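Local coordinates for protein alpha-L-rhamnosidase (Aspergillus terreus, PDB 6GSZ) that probably hydrolyses terminal non-reducing alpha-L-rhamnose residues from alpha-L-rhamnosides, as a calcium-binding glycoside hydrolase, at residues A[179-184]-A[494-499]; A[455-460]-A[512-517]; A[422-427]-A[488-493]. One frame throughout, in Å; residues are numbered along the deposited sequence.

Contact 1: A[179-184]-A[494-499]. With NAG (2-acetamido-2-deoxy-beta-D-glucopyranose), chain B.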
loop_
_atom_site.group_PDB
_atom_site.type_symbol
_atom_site.label_atom_id
_atom_site.label_comp_id
_atom_site.label_asym_id
_atom_site.label_seq_id
_atom_site.Cartn_x
_atom_site.Cartn_y
_atom_site.Cartn_z
ATOM N N GLN A 179 -11.850 8.571 -14.146
ATOM C CA GLN A 179 -12.835 9.577 -14.603
ATOM C C GLN A 179 -12.835 10.833 -13.723
ATOM O O GLN A 179 -13.432 11.849 -14.119
ATOM C CB GLN A 179 -14.248 9.007 -14.732
ATOM C CG GLN A 179 -15.017 8.723 -13.449
ATOM C CD GLN A 179 -14.754 7.391 -12.806
ATOM O OE1 GLN A 179 -13.592 6.916 -12.674
ATOM N NE2 GLN A 179 -15.863 6.777 -12.395
ATOM N N TYR A 180 -12.275 10.726 -12.507
ATOM C CA TYR A 180 -12.148 11.838 -11.565
ATOM C C TYR A 180 -10.710 12.354 -11.477
ATOM O O TYR A 180 -10.498 13.566 -11.417
ATOM C CB TYR A 180 -12.623 11.412 -10.180
ATOM C CG TYR A 180 -14.043 10.943 -10.146
ATOM C CD1 TYR A 180 -15.068 11.828 -10.425
ATOM C CD2 TYR A 180 -14.370 9.631 -9.837
ATOM C CE1 TYR A 180 -16.383 11.422 -10.390
ATOM C CE2 TYR A 180 -15.690 9.206 -9.856
ATOM C CZ TYR A 180 -16.695 10.115 -10.089
ATOM O OH TYR A 180 -18.007 9.757 -10.123
ATOM N N ARG A 181 -9.749 11.443 -11.459
ATOM C CA ARG A 181 -8.348 11.788 -11.160
ATOM C C ARG A 181 -7.483 10.827 -11.961
ATOM O O ARG A 181 -7.707 9.619 -11.896
ATOM C CB ARG A 181 -8.081 11.677 -9.658
ATOM C CG ARG A 181 -6.693 12.132 -9.220
ATOM C CD ARG A 181 -6.509 12.018 -7.726
ATOM N NE ARG A 181 -6.454 10.617 -7.318
ATOM C CZ ARG A 181 -5.360 9.828 -7.274
ATOM N NH1 ARG A 181 -4.123 10.358 -7.345
ATOM N NH2 ARG A 181 -5.548 8.503 -7.140
ATOM N N HIS A 182 -6.536 11.403 -12.697
ATOM C CA HIS A 182 -5.700 10.578 -13.573
ATOM C C HIS A 182 -4.259 11.051 -13.407
ATOM O O HIS A 182 -3.941 12.205 -13.709
ATOM C CB HIS A 182 -6.195 10.691 -15.004
ATOM C CG HIS A 182 -5.629 9.744 -16.009
ATOM N ND1 HIS A 182 -6.420 9.186 -16.996
ATOM C CD2 HIS A 182 -4.380 9.264 -16.167
ATOM C CE1 HIS A 182 -5.656 8.384 -17.717
ATOM N NE2 HIS A 182 -4.398 8.443 -17.278
ATOM N N GLU A 183 -3.416 10.177 -12.834
ATOM C CA GLU A 183 -2.052 10.625 -12.505
ATOM C C GLU A 183 -1.204 10.703 -13.765
ATOM O O GLU A 183 -1.408 9.914 -14.732
ATOM C CB GLU A 183 -1.328 9.732 -11.490
ATOM C CG GLU A 183 -1.843 9.950 -10.072
ATOM C CD GLU A 183 -1.257 9.031 -9.030
ATOM O OE1 GLU A 183 -0.192 8.424 -9.274
ATOM O OE2 GLU A 183 -1.837 8.969 -7.905
ATOM N N TYR A 184 -0.297 11.677 -13.803
ATOM C CA TYR A 184 0.729 11.755 -14.826
ATOM C C TYR A 184 2.082 11.850 -14.131
ATOM O O TYR A 184 2.172 12.280 -12.952
ATOM C CB TYR A 184 0.571 12.941 -15.797
ATOM C CG TYR A 184 0.894 14.253 -15.136
ATOM C CD1 TYR A 184 -0.043 14.938 -14.391
ATOM C CD2 TYR A 184 2.138 14.812 -15.302
ATOM C CE1 TYR A 184 0.315 16.099 -13.713
ATOM C CE2 TYR A 184 2.500 15.974 -14.644
ATOM C CZ TYR A 184 1.577 16.628 -13.863
ATOM O OH TYR A 184 1.975 17.781 -13.237
ATOM N N TRP A 494 -5.294 7.254 -2.567
ATOM C CA TRP A 494 -6.407 6.310 -2.555
ATOM C C TRP A 494 -7.667 6.944 -1.965
ATOM O O TRP A 494 -8.795 6.769 -2.445
ATOM C CB TRP A 494 -6.002 5.012 -1.874
ATOM C CG TRP A 494 -7.040 3.951 -1.931
ATOM C CD1 TRP A 494 -7.385 3.208 -3.023
ATOM C CD2 TRP A 494 -7.900 3.506 -0.881
ATOM N NE1 TRP A 494 -8.385 2.324 -2.694
ATOM C CE2 TRP A 494 -8.752 2.502 -1.391
ATOM C CE3 TRP A 494 -8.063 3.887 0.461
ATOM C CZ2 TRP A 494 -9.727 1.854 -0.631
ATOM C CZ3 TRP A 494 -9.035 3.266 1.208
ATOM C CH2 TRP A 494 -9.866 2.276 0.674
ATOM N N LEU A 495 -7.481 7.663 -0.835
ATOM C CA LEU A 495 -8.599 8.261 -0.152
ATOM C C LEU A 495 -9.235 9.430 -0.920
ATOM O O LEU A 495 -10.446 9.666 -0.754
ATOM C CB LEU A 495 -8.211 8.666 1.272
ATOM C CG LEU A 495 -8.051 7.480 2.244
ATOM C CD1 LEU A 495 -7.283 7.904 3.476
ATOM C CD2 LEU A 495 -9.414 6.916 2.618
ATOM N N LYS A 496 -8.449 10.115 -1.780
ATOM C CA LYS A 496 -9.062 11.085 -2.691
ATOM C C LYS A 496 -10.078 10.401 -3.629
ATOM O O LYS A 496 -11.180 10.892 -3.858
ATOM C CB LYS A 496 -7.974 11.784 -3.530
ATOM C CG LYS A 496 -7.142 12.754 -2.712
ATOM C CD LYS A 496 -6.034 13.380 -3.542
ATOM C CE LYS A 496 -5.290 14.420 -2.749
ATOM N NZ LYS A 496 -4.134 14.941 -3.517
ATOM N N ASP A 497 -9.667 9.247 -4.139
ATOM C CA ASP A 497 -10.544 8.474 -5.048
ATOM C C ASP A 497 -11.747 7.950 -4.280
ATOM O O ASP A 497 -12.889 7.979 -4.776
ATOM C CB ASP A 497 -9.772 7.377 -5.771
ATOM C CG ASP A 497 -8.806 7.929 -6.815
ATOM O OD1 ASP A 497 -8.867 9.162 -7.108
ATOM O OD2 ASP A 497 -8.003 7.092 -7.334
ATOM N N ALA A 498 -11.519 7.510 -3.020
ATOM C CA ALA A 498 -12.632 6.995 -2.234
ATOM C C ALA A 498 -13.709 8.099 -2.126
ATOM O O ALA A 498 -14.909 7.842 -2.247
ATOM C CB ALA A 498 -12.156 6.544 -0.870
ATOM N N ARG A 499 -13.272 9.342 -1.827
ATOM C CA ARG A 499 -14.159 10.470 -1.670
ATOM C C ARG A 499 -14.913 10.738 -2.992
ATOM O O ARG A 499 -16.125 10.940 -2.979
ATOM C CB ARG A 499 -13.373 11.692 -1.181
ATOM C CG ARG A 499 -14.185 12.966 -1.069
ATOM C CD ARG A 499 -15.406 12.783 -0.184
ATOM N NE ARG A 499 -15.974 14.064 0.174
ATOM C CZ ARG A 499 -17.203 14.247 0.689
ATOM N NH1 ARG A 499 -17.983 13.184 0.892
ATOM N NH2 ARG A 499 -17.583 15.482 1.008
HETATM C C1 NAG B . -22.054 8.249 -11.507
HETATM C C2 NAG B . -21.152 8.013 -12.729
HETATM C C3 NAG B . -21.976 7.636 -13.936
HETATM C C4 NAG B . -22.863 6.446 -13.658
HETATM C C5 NAG B . -23.703 6.753 -12.417
HETATM C C6 NAG B . -24.500 5.524 -12.003
HETATM C C7 NAG B . -18.995 9.126 -13.139
HETATM C C8 NAG B . -18.340 10.453 -13.432
HETATM N N2 NAG B . -20.350 9.164 -13.035
HETATM O O3 NAG B . -21.096 7.334 -15.009
HETATM O O4 NAG B . -23.693 6.287 -14.803
HETATM O O5 NAG B . -22.807 7.053 -11.332
HETATM O O6 NAG B . -23.623 4.353 -11.912
HETATM O O7 NAG B . -18.348 8.080 -12.977
#
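Arg-181 and Asp-497 meet in a bidentate salt bridge that ties the 179-184 segment to the helix 488-503. The guanidinium comes side-on, giving one nitrogen to each carboxylate oxygen: NE of Arg-181 lies 2.8 Å from OD1 of Asp-497, and NH2 of Arg-181 is likewise 2.8 Å from OD2 of Asp-497. Both bonds are fairly straight. The oxygens lie close to the guanidinium plane, yet they are approached from above the carboxylate plane, since the two flat groups are turned 42° against each other. CG and CD of the arginine run extended from the backbone (chi1 -175°), and a bend at chi3 (70°) turns the NE edge onto the aspartate.

The charge network continues within 179-184, where NH1 of Arg-181 bonds OE2 of Glu-183 at 2.7 Å through the anti lone pair of that oxygen. The guanidinium is thus fixed in rotation between two acids, which probably favours their ionised forms. OD2 of Asp-497 also accepts from the backbone N of Ser-177, so the buried carboxylate is held by the loop as well.

Packing adds little: CB of Lys-496 lies 4.2 Å from NE of Arg-181, while NZ of Lys-496 pairs with Asp-305.

At the outer end a glycan meets 179-184 alone. NE2 of Gln-179 donates almost straight to O7 of the N-acetylglucosamine, 2.9 Å away, and Tyr-180 lies against the acetamide group.

Arg-181, Glu-183 and Asp-497 form a salt-bridge network across a domain interface, where the rhamnosidase N-terminal domain, with its beta-sheet strand 182-188, is clasped to a helix of the six-hairpin glycosidase domain.

Contact 2: A[455-460]-A[512-517]. With BGC (beta-D-glucopyranose), chain C; EDO (1,2-ethanediol), chain D.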
loop_
_atom_site.group_PDB
_atom_site.type_symbol
_atom_site.label_atom_id
_atom_site.label_comp_id
_atom_site.label_asym_id
_atom_site.label_seq_id
_atom_site.Cartn_x
_atom_site.Cartn_y
_atom_site.Cartn_z
ATOM N N PHE A 455 0.100 -2.216 -4.408
ATOM C CA PHE A 455 0.491 -2.223 -5.844
ATOM C C PHE A 455 -0.368 -1.177 -6.545
ATOM O O PHE A 455 -1.398 -1.562 -7.130
ATOM C CB PHE A 455 0.252 -3.612 -6.431
ATOM C CG PHE A 455 0.992 -3.931 -7.710
ATOM C CD1 PHE A 455 0.570 -3.422 -8.944
ATOM C CD2 PHE A 455 2.136 -4.717 -7.694
ATOM C CE1 PHE A 455 1.253 -3.712 -10.102
ATOM C CE2 PHE A 455 2.807 -5.008 -8.872
ATOM C CZ PHE A 455 2.378 -4.506 -10.064
ATOM N N SER A 456 -0.004 0.106 -6.394
ATOM C CA SER A 456 -0.738 1.344 -6.859
ATOM C C SER A 456 -1.905 1.656 -5.889
ATOM O O SER A 456 -2.030 2.786 -5.459
ATOM C CB SER A 456 -1.161 1.305 -8.364
ATOM O OG SER A 456 -1.648 2.545 -8.733
ATOM N N ILE A 457 -2.747 0.643 -5.631
ATOM C CA ILE A 457 -3.889 0.685 -4.705
ATOM C C ILE A 457 -3.706 -0.469 -3.705
ATOM O O ILE A 457 -2.950 -1.408 -3.971
ATOM C CB ILE A 457 -5.223 0.568 -5.465
ATOM C CG1 ILE A 457 -5.340 -0.788 -6.167
ATOM C CG2 ILE A 457 -5.412 1.723 -6.424
ATOM C CD1 ILE A 457 -6.767 -1.189 -6.485
ATOM N N PRO A 458 -4.360 -0.431 -2.527
ATOM C CA PRO A 458 -4.296 -1.528 -1.581
ATOM C C PRO A 458 -5.264 -2.626 -2.011
ATOM O O PRO A 458 -6.480 -2.490 -1.862
ATOM C CB PRO A 458 -4.689 -0.871 -0.253
ATOM C CG PRO A 458 -5.609 0.274 -0.675
ATOM C CD PRO A 458 -5.207 0.664 -2.078
ATOM N N THR A 459 -4.687 -3.685 -2.534
ATOM C CA THR A 459 -5.470 -4.765 -3.130
ATOM C C THR A 459 -5.806 -5.856 -2.108
ATOM O O THR A 459 -5.076 -6.058 -1.141
ATOM C CB THR A 459 -4.780 -5.440 -4.323
ATOM O OG1 THR A 459 -3.508 -5.960 -3.957
ATOM C CG2 THR A 459 -4.561 -4.513 -5.495
ATOM N N ASP A 460 -6.942 -6.533 -2.319
ATOM C CA ASP A 460 -7.259 -7.698 -1.562
ATOM C C ASP A 460 -6.259 -8.832 -1.802
ATOM O O ASP A 460 -5.842 -9.532 -0.887
ATOM C CB ASP A 460 -8.667 -8.221 -1.833
ATOM C CG ASP A 460 -8.966 -8.640 -3.275
ATOM O OD1 ASP A 460 -8.497 -7.967 -4.225
ATOM O OD2 ASP A 460 -9.694 -9.660 -3.404
ATOM N N VAL A 512 -15.320 -1.503 -3.511
ATOM C CA VAL A 512 -13.940 -1.396 -3.959
ATOM C C VAL A 512 -13.679 -0.028 -4.573
ATOM O O VAL A 512 -14.580 0.586 -5.134
ATOM C CB VAL A 512 -13.532 -2.496 -4.957
ATOM C CG1 VAL A 512 -13.877 -3.866 -4.400
ATOM C CG2 VAL A 512 -14.142 -2.346 -6.351
ATOM N N ILE A 513 -12.436 0.433 -4.395
ATOM C CA ILE A 513 -11.980 1.725 -4.882
ATOM C C ILE A 513 -10.639 1.522 -5.555
ATOM O O ILE A 513 -9.671 1.039 -4.934
ATOM C CB ILE A 513 -11.776 2.717 -3.739
ATOM C CG1 ILE A 513 -13.031 2.905 -2.879
ATOM C CG2 ILE A 513 -11.231 4.039 -4.237
ATOM C CD1 ILE A 513 -14.225 3.595 -3.547
ATOM N N PRO A 514 -10.475 1.898 -6.847
ATOM C CA PRO A 514 -11.515 2.461 -7.733
ATOM C C PRO A 514 -12.719 1.534 -7.948
ATOM O O PRO A 514 -12.588 0.289 -7.874
ATOM C CB PRO A 514 -10.765 2.610 -9.062
ATOM C CG PRO A 514 -9.301 2.840 -8.638
ATOM C CD PRO A 514 -9.144 1.878 -7.471
ATOM N N ASN A 515 -13.874 2.163 -8.122
ATOM C CA ASN A 515 -15.122 1.434 -8.183
ATOM C C ASN A 515 -15.401 0.968 -9.632
ATOM O O ASN A 515 -15.764 1.791 -10.460
ATOM C CB ASN A 515 -16.259 2.297 -7.663
ATOM C CG ASN A 515 -17.611 1.644 -7.827
ATOM O OD1 ASN A 515 -17.678 0.412 -7.798
ATOM N ND2 ASN A 515 -18.661 2.483 -7.890
ATOM N N ILE A 516 -15.360 -0.350 -9.849
ATOM C CA ILE A 516 -15.653 -0.939 -11.154
ATOM C C ILE A 516 -17.080 -1.468 -11.206
ATOM O O ILE A 516 -17.455 -2.031 -12.216
ATOM C CB ILE A 516 -14.653 -2.060 -11.498
ATOM C CG1 ILE A 516 -14.636 -3.183 -10.448
ATOM C CG2 ILE A 516 -13.301 -1.444 -11.712
ATOM C CD1 ILE A 516 -14.086 -4.511 -10.897
ATOM N N HIS A 517 -17.849 -1.371 -10.117
ATOM C CA HIS A 517 -19.130 -2.063 -9.950
ATOM C C HIS A 517 -20.364 -1.161 -10.108
ATOM O O HIS A 517 -21.508 -1.672 -9.984
ATOM C CB HIS A 517 -19.201 -2.777 -8.590
ATOM C CG HIS A 517 -18.186 -3.860 -8.447
ATOM N ND1 HIS A 517 -17.481 -4.083 -7.287
ATOM C CD2 HIS A 517 -17.769 -4.819 -9.312
ATOM C CE1 HIS A 517 -16.651 -5.120 -7.463
ATOM N NE2 HIS A 517 -16.801 -5.572 -8.698
HETATM C C2 BGC C . -11.973 -9.338 -0.018
HETATM C C3 BGC C . -13.160 -9.153 0.885
HETATM C C4 BGC C . -14.532 -9.234 0.253
HETATM C C5 BGC C . -14.503 -10.454 -0.532
HETATM C C6 BGC C . -15.893 -10.569 -1.127
HETATM C C1 BGC C . -12.181 -10.561 -0.895
HETATM O O1 BGC C . -10.999 -10.788 -1.636
HETATM O O2 BGC C . -10.865 -9.803 0.716
HETATM O O3 BGC C . -13.131 -7.897 1.309
HETATM O O4 BGC C . -15.674 -9.203 1.139
HETATM O O5 BGC C . -13.451 -10.530 -1.548
HETATM O O6 BGC C . -15.899 -11.675 -2.035
HETATM C C1 EDO D . -0.103 5.961 -4.940
HETATM O O1 EDO D . -0.309 4.836 -5.870
HETATM C C2 EDO D . 1.358 6.404 -4.806
HETATM O O2 EDO D . 2.088 5.744 -3.689
#
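Ile-457 reaches across to the backbone of Ile-513 and the ring of Pro-514, and its side chain carries the whole contact. CB points toward the opposing loop and sends out two branches. With chi1 at 64°, CG1 lies between the backbone N and the carbonyl carbon, while CG2 stands anti to the carbonyl carbon. The CG2 methyl is the first to touch, 3.9 Å from CD of Pro-514. Along the other branch, CG1 serves as the spacer, and chi2 of 158° extends the chain to place CD1 over the same proline corner. There CD1 of Ile-457 is 4.0 Å from CD of Pro-514 and also 4.0 Å from the carbonyl O of Ile-513. Both isoleucine methyls therefore converge on the CD corner of the proline ring, by van der Waals contact alone.

The proline presents that corner after a cis peptide bond. The carbonyl of Ile-513 is engaged by NE1 of Trp-494, so its polar oxygen is satisfied although it lies beside a methyl. Further along, Asn-515 closes an Asx turn: its OD1 accepts from the backbone N of His-517 at 2.9 Å, with the donor above the carbonyl plane.

At the far end of 455-460, Asp-460 touches the bound glucose, its OD2 accepting a hydrogen bond from the sugar O1; the modelled length, 2.5 Å, is unusually short and its exact value doubtful. OD1 of Asp-460 accepts from the backbone N of Leu-468, which steadies the carboxylate, and Asp-473, Trp-527 and His-761 bind the same sugar.

The two buried loops each follow a helix, as in the (alpha/alpha)6 barrel of six-hairpin glycosidases, where loops between helices line the sugar pocket.

Contact 3: A[422-427]-A[488-493]. With ACT (acetate ion), chain E.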
loop_
_atom_site.group_PDB
_atom_site.type_symbol
_atom_site.label_atom_id
_atom_site.label_comp_id
_atom_site.label_asym_id
_atom_site.label_seq_id
_atom_site.Cartn_x
_atom_site.Cartn_y
_atom_site.Cartn_z
ATOM N N VAL A 422 7.769 -6.590 -7.469
ATOM C CA VAL A 422 7.230 -5.331 -7.975
ATOM C C VAL A 422 6.135 -4.868 -7.000
ATOM O O VAL A 422 5.235 -5.625 -6.699
ATOM C CB VAL A 422 6.684 -5.541 -9.399
ATOM C CG1 VAL A 422 6.036 -4.272 -9.940
ATOM C CG2 VAL A 422 7.732 -6.055 -10.374
ATOM N N HIS A 423 6.222 -3.592 -6.584
ATOM C CA HIS A 423 5.180 -2.990 -5.765
ATOM C C HIS A 423 5.417 -1.485 -5.662
ATOM O O HIS A 423 6.471 -0.968 -6.097
ATOM C CB HIS A 423 5.067 -3.606 -4.350
ATOM C CG HIS A 423 6.296 -3.578 -3.505
ATOM N ND1 HIS A 423 6.663 -2.451 -2.779
ATOM C CD2 HIS A 423 7.222 -4.533 -3.245
ATOM C CE1 HIS A 423 7.789 -2.734 -2.086
ATOM N NE2 HIS A 423 8.143 -4.021 -2.315
ATOM N N SER A 424 4.441 -0.797 -5.030
ATOM C CA SER A 424 4.614 0.623 -4.745
ATOM C C SER A 424 5.821 0.821 -3.825
ATOM O O SER A 424 5.900 0.199 -2.755
ATOM C CB SER A 424 3.342 1.187 -4.126
ATOM O OG SER A 424 2.297 1.206 -5.095
ATOM N N ASP A 425 6.740 1.699 -4.232
ATOM C CA ASP A 425 8.088 1.736 -3.638
ATOM C C ASP A 425 8.143 2.699 -2.441
ATOM O O ASP A 425 8.781 3.720 -2.481
ATOM C CB ASP A 425 9.140 2.061 -4.694
ATOM C CG ASP A 425 10.582 1.842 -4.272
ATOM O OD1 ASP A 425 10.815 1.216 -3.226
ATOM O OD2 ASP A 425 11.454 2.372 -4.976
ATOM N N MET A 426 7.407 2.325 -1.400
ATOM C CA MET A 426 7.326 3.092 -0.173
ATOM C C MET A 426 8.611 2.918 0.639
ATOM O O MET A 426 9.276 1.910 0.580
ATOM C CB MET A 426 6.123 2.593 0.640
ATOM C CG MET A 426 4.764 2.836 -0.046
ATOM S SD MET A 426 3.432 1.987 0.807
ATOM C CE MET A 426 3.914 0.284 0.590
ATOM N N GLU A 427 8.886 3.908 1.498
ATOM C CA GLU A 427 10.046 3.821 2.388
ATOM C C GLU A 427 9.734 2.830 3.519
ATOM O O GLU A 427 8.710 2.973 4.195
ATOM C CB GLU A 427 10.361 5.191 2.964
ATOM C CG GLU A 427 11.602 5.194 3.819
ATOM C CD GLU A 427 12.028 6.572 4.314
ATOM O OE1 GLU A 427 11.176 7.508 4.360
ATOM O OE2 GLU A 427 13.236 6.714 4.633
ATOM N N ALA A 488 1.820 7.058 3.818
ATOM C CA ALA A 488 1.014 8.265 3.881
ATOM C C ALA A 488 0.593 8.762 2.477
ATOM O O ALA A 488 -0.605 9.045 2.271
ATOM C CB ALA A 488 1.740 9.327 4.677
ATOM N N GLY A 489 1.566 8.947 1.587
ATOM C CA GLY A 489 1.221 9.442 0.240
ATOM C C GLY A 489 0.379 8.475 -0.583
ATOM O O GLY A 489 -0.588 8.891 -1.270
ATOM N N PHE A 490 0.704 7.199 -0.450
ATOM C CA PHE A 490 -0.056 6.138 -1.114
ATOM C C PHE A 490 -1.523 6.205 -0.708
ATOM O O PHE A 490 -2.423 6.147 -1.530
ATOM C CB PHE A 490 0.598 4.810 -0.767
ATOM C CG PHE A 490 -0.052 3.565 -1.283
ATOM C CD1 PHE A 490 -1.165 3.040 -0.673
ATOM C CD2 PHE A 490 0.430 2.916 -2.410
ATOM C CE1 PHE A 490 -1.757 1.860 -1.100
ATOM C CE2 PHE A 490 -0.150 1.726 -2.814
ATOM C CZ PHE A 490 -1.260 1.210 -2.197
ATOM N N LEU A 491 -1.782 6.277 0.597
ATOM C CA LEU A 491 -3.172 6.278 1.084
ATOM C C LEU A 491 -3.822 7.643 0.893
ATOM O O LEU A 491 -5.041 7.695 0.699
ATOM C CB LEU A 491 -3.229 5.809 2.533
ATOM C CG LEU A 491 -2.918 4.331 2.731
ATOM C CD1 LEU A 491 -2.799 4.028 4.205
ATOM C CD2 LEU A 491 -3.957 3.426 2.058
ATOM N N ARG A 492 -3.020 8.724 0.855
ATOM C CA ARG A 492 -3.609 10.003 0.546
ATOM C C ARG A 492 -4.339 9.961 -0.815
ATOM O O ARG A 492 -5.469 10.471 -0.969
ATOM C CB ARG A 492 -2.560 11.112 0.545
ATOM C CG ARG A 492 -3.134 12.515 0.452
ATOM C CD ARG A 492 -2.087 13.611 0.388
ATOM N NE ARG A 492 -2.731 14.895 0.651
ATOM C CZ ARG A 492 -2.045 16.003 0.947
ATOM N NH1 ARG A 492 -0.716 16.020 0.765
ATOM N NH2 ARG A 492 -2.678 17.067 1.469
ATOM N N ALA A 493 -3.626 9.417 -1.809
ATOM C CA ALA A 493 -4.155 9.315 -3.171
ATOM C C ALA A 493 -5.403 8.417 -3.202
ATOM O O ALA A 493 -6.452 8.777 -3.805
ATOM C CB ALA A 493 -3.055 8.835 -4.098
HETATM C C ACT E . 11.483 -5.849 -1.201
HETATM O O ACT E . 10.345 -5.298 -1.264
HETATM O OXT ACT E . 11.737 -7.085 -1.456
HETATM C CH3 ACT E . 12.645 -4.979 -0.763
#
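Ser-424 and Met-426 approach the Phe-490 ring at different places. CG of Phe-490 lies anti to its own backbone N (chi1 177°), which carries the ring away from the helix 488-503 toward the end of strand 417-424. Ser-424 comes at the ring edge: its OG lies close to the ring plane, 3.4 Å from CE2 of Phe-490, and its CB is 3.8 Å from both CE2 and CD2. The hydroxyl OG takes the backbone N of Ser-456 as its hydrogen-bond partner.

Met-426 approaches obliquely. Its chain, extended at chi2 (170°), carries SD out to 4.8 Å from the centroid of the Phe-490 ring, 30° off the ring normal, with CB of Phe-490 at 4.3 Å. This is a Met-aromatic contact. Phe-454 stacks on the same ring.

Alongside, ND1 of His-423 donates to the O of Ser-424 at 2.8 Å, while NE2 meets an acetate ion that probably came from the crystallisation liquor.

The contact is thus mainly dispersive, with a sulfur and an aromatic ring filling the buried interior, while the serine hydroxyl at the ring edge is satisfied by a backbone amide.

How the contacts relate
The helix 488-503 joins contacts 1 and 3, whose centres are 14 Å apart: Ala-493 ends the helical segment of contact 3, and its O lies 3.5 Å from NH2 of Arg-181 in contact 1. Contact 2 leans on both. The centres of contacts 1 and 2 are about 11 Å apart, and CD1 of Trp-494 packs at 3.5 Å against CD of Pro-458. Those of contacts 2 and 3 are about 14 Å apart; here O of Ser-456 lies 3.4 Å from CE2 of Phe-490, while CZ of Phe-490 packs at 3.3 Å against C of Ile-457. Of the three, contact 2 reaches the glucose pocket, through Asp-460, whereas contact 1 extends outward to a glycan.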